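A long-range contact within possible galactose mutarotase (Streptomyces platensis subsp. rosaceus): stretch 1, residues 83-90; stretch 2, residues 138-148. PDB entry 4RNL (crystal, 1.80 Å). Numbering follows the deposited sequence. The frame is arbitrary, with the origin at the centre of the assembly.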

# COMPACT_ATOMS: atom_id res chain seq x y z
N GLY A 83 -1.24 6.78 -5.52
CA GLY A 83 -0.66 8.11 -5.67
C GLY A 83 -1.61 8.96 -6.49
O GLY A 83 -2.59 8.41 -7.01
N ARG A 84 -1.34 10.26 -6.67
CA ARG A 84 -0.11 10.92 -6.23
C ARG A 84 -0.06 11.13 -4.72
O ARG A 84 1.02 11.31 -4.14
N TYR A 85 -1.23 11.13 -4.08
CA TYR A 85 -1.29 11.33 -2.63
C TYR A 85 -2.15 10.24 -1.99
O TYR A 85 -3.36 10.17 -2.21
N ALA A 86 -1.51 9.39 -1.19
CA ALA A 86 -2.22 8.27 -0.57
C ALA A 86 -3.02 8.77 0.63
O ALA A 86 -2.56 9.64 1.38
N ASN A 87 -4.19 8.18 0.81
CA ASN A 87 -5.16 8.60 1.82
C ASN A 87 -5.82 9.95 1.50
O ASN A 87 -5.93 10.34 0.34
N ARG A 88 -6.27 10.66 2.53
CA ARG A 88 -7.23 11.74 2.33
C ARG A 88 -6.65 13.14 2.43
O ARG A 88 -5.77 13.41 3.25
N ILE A 89 -7.17 14.02 1.58
CA ILE A 89 -6.91 15.45 1.70
C ILE A 89 -8.26 16.11 1.95
O ILE A 89 -9.18 16.00 1.13
N ALA A 90 -8.39 16.76 3.10
CA ALA A 90 -9.67 17.31 3.52
C ALA A 90 -10.21 18.34 2.52
O ALA A 90 -9.48 19.22 2.06
N VAL A 138 5.39 9.28 -15.94
CA VAL A 138 5.32 10.69 -15.58
C VAL A 138 3.87 11.09 -15.41
O VAL A 138 3.06 10.89 -16.33
N SER A 139 3.52 11.63 -14.25
CA SER A 139 2.19 12.18 -14.01
C SER A 139 2.28 13.66 -14.36
O SER A 139 2.99 14.43 -13.69
N PRO A 140 1.58 14.08 -15.43
CA PRO A 140 1.81 15.45 -15.90
C PRO A 140 1.28 16.52 -14.96
O PRO A 140 0.44 16.22 -14.10
N ASP A 141 1.80 17.74 -15.12
CA ASP A 141 1.33 18.91 -14.39
C ASP A 141 -0.19 19.00 -14.50
O ASP A 141 -0.74 18.97 -15.60
N GLY A 142 -0.87 19.07 -13.36
CA GLY A 142 -2.32 19.22 -13.35
C GLY A 142 -3.09 17.91 -13.28
O GLY A 142 -4.32 17.94 -13.16
N GLU A 143 -2.41 16.78 -13.36
CA GLU A 143 -3.11 15.50 -13.31
C GLU A 143 -3.83 15.35 -11.98
O GLU A 143 -3.20 15.43 -10.92
N GLU A 144 -5.15 15.15 -12.06
CA GLU A 144 -6.02 15.11 -10.88
C GLU A 144 -5.89 16.36 -10.00
O GLU A 144 -6.17 16.32 -8.81
N GLY A 145 -5.48 17.47 -10.60
CA GLY A 145 -5.40 18.73 -9.87
C GLY A 145 -4.07 19.01 -9.19
O GLY A 145 -3.85 20.11 -8.72
N PHE A 146 -3.18 18.02 -9.14
CA PHE A 146 -1.88 18.21 -8.48
C PHE A 146 -0.94 18.95 -9.42
O PHE A 146 -0.84 18.62 -10.60
N PRO A 147 -0.23 19.98 -8.91
CA PRO A 147 0.66 20.77 -9.76
C PRO A 147 2.00 20.07 -9.99
O PRO A 147 2.45 19.27 -9.17
N GLY A 148 2.63 20.36 -11.13
CA GLY A 148 3.94 19.81 -11.41
C GLY A 148 3.90 18.47 -12.10
O GLY A 148 3.09 17.60 -11.76

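How does Arg84 reach the second stretch? It follows a cis peptide bond after Gly83, and its CA-to-CB bond points toward the other chain segment. With chi1 and chi2 both t and chi3 m, the side chain extends before it bends, bringing the buried guanidinium in among the backbone carbonyls of the loop. Arg84 NH1 and Arg84 NH2 both donate to Gly148 O, at 3.0 and 3.1 Å, so one carbonyl oxygen, lying at the guanidinium edge near its plane, accepts from two nitrogens. Arg84 NH1 also lies 3.0 Å from Pro147 O.

What holds the rest of the guanidinium? Arg84 NH2 donates to Ser139 OG at 2.8 Å. Ser139 (chi1 t) is itself a donor: Ser139 OG donates a hydrogen bond to Glu143 OE2 at 2.7 Å, so its hydrogen points to the carboxylate while its lone pairs accept from the arginine. A water completes the network: it accepts from Arg84 NE at 2.9 Å and donates to Ser139 OG at 3.2 Å and to Glu143 O at 2.8 Å, linking the arginine to the Ser139 hydroxyl and the Glu143 backbone.

Where does Phe146 fit? Its chi1 is m, and it points toward stretch 1. Phe146 CB sits over one face of the guanidinium, 3.6 Å from Arg84 NE, while Arg84 CB lies over one face of the phenyl ring. The two residues thus pack along each other's length, aliphatic carbon against planar group in both directions.

What do Tyr85 and Ile89 add? Tyr85 (chi1 t) starts toward stretch 2 but its end leads away, so its contact comes through Tyr85 CB, 3.9 Å from Phe146 CZ. Further along, Ile89 (chi1 m, chi2 t) places Ile89 CD1 at the ring edge, 3.9 Å from Phe146 CE1. Between them lie Ala86, Asn87 and Arg88, which make no contact with stretch 2.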

# COMPACT_ATOMS: atom_id res chain seq x y z
CB ARG A 84 0.00 12.29 -6.94
CG ARG A 84 1.34 13.00 -6.74
CD ARG A 84 1.36 14.38 -7.40
NE ARG A 84 1.15 14.33 -8.85
CZ ARG A 84 1.61 15.26 -9.69
NH1 ARG A 84 2.32 16.28 -9.23
NH2 ARG A 84 1.37 15.17 -11.00
CB TYR A 85 -1.79 12.74 -2.25
CG TYR A 85 -1.61 12.97 -0.76
CD1 TYR A 85 -2.56 12.54 0.15
CD2 TYR A 85 -0.44 13.56 -0.26
CE1 TYR A 85 -2.38 12.69 1.51
CE2 TYR A 85 -0.24 13.72 1.10
CZ TYR A 85 -1.22 13.28 1.98
OH TYR A 85 -1.05 13.42 3.33
CB ALA A 86 -1.25 7.19 -0.13
CB ASN A 87 -4.58 8.55 3.23
CG ASN A 87 -5.61 8.12 4.25
OD1 ASN A 87 -6.30 8.96 4.82
ND2 ASN A 87 -5.75 6.81 4.45
CB ARG A 88 -8.39 11.60 3.34
CG ARG A 88 -9.20 10.33 3.15
CD ARG A 88 -10.32 10.19 4.16
NE ARG A 88 -11.18 9.07 3.76
CZ ARG A 88 -10.93 7.80 4.03
NH1 ARG A 88 -9.85 7.47 4.74
NH2 ARG A 88 -11.74 6.84 3.60
CB ILE A 89 -6.27 16.02 0.42
CG1 ILE A 89 -4.88 15.40 0.22
CG2 ILE A 89 -6.18 17.56 0.49
CD1 ILE A 89 -4.22 15.77 -1.12
CB ALA A 90 -9.54 17.92 4.91
CB VAL A 138 5.94 11.57 -16.65
CG1 VAL A 138 5.83 13.04 -16.25
CG2 VAL A 138 7.39 11.17 -16.89
CB SER A 139 1.82 12.00 -12.53
OG SER A 139 0.67 12.75 -12.18
CB PRO A 140 1.08 15.50 -17.25
CG PRO A 140 0.12 14.35 -17.21
CD PRO A 140 0.72 13.31 -16.35
CB ASP A 141 1.98 20.15 -15.01
CG ASP A 141 1.54 21.46 -14.36
OD1 ASP A 141 1.31 21.50 -13.13
OD2 ASP A 141 1.44 22.46 -15.09
CB GLU A 143 -2.16 14.31 -13.51
CG GLU A 143 -2.88 12.97 -13.39
CD GLU A 143 -2.06 11.82 -13.94
OE1 GLU A 143 -2.18 11.54 -15.16
OE2 GLU A 143 -1.30 11.20 -13.16
CB GLU A 144 -5.77 13.85 -10.05
CG GLU A 144 -6.26 12.56 -10.71
CD GLU A 144 -7.77 12.49 -10.83
OE1 GLU A 144 -8.47 13.25 -10.12
OE2 GLU A 144 -8.27 11.68 -11.63
CB PHE A 146 -1.27 16.85 -8.09
CG PHE A 146 -2.06 16.12 -7.03
CD1 PHE A 146 -1.84 16.37 -5.69
CD2 PHE A 146 -3.01 15.17 -7.38
CE1 PHE A 146 -2.56 15.70 -4.70
CE2 PHE A 146 -3.75 14.49 -6.41
CZ PHE A 146 -3.52 14.75 -5.07
CB PRO A 147 0.85 22.06 -8.95
CG PRO A 147 0.76 21.60 -7.52
CD PRO A 147 -0.22 20.43 -7.50
O HOH W 1 -1.43 13.45 -9.91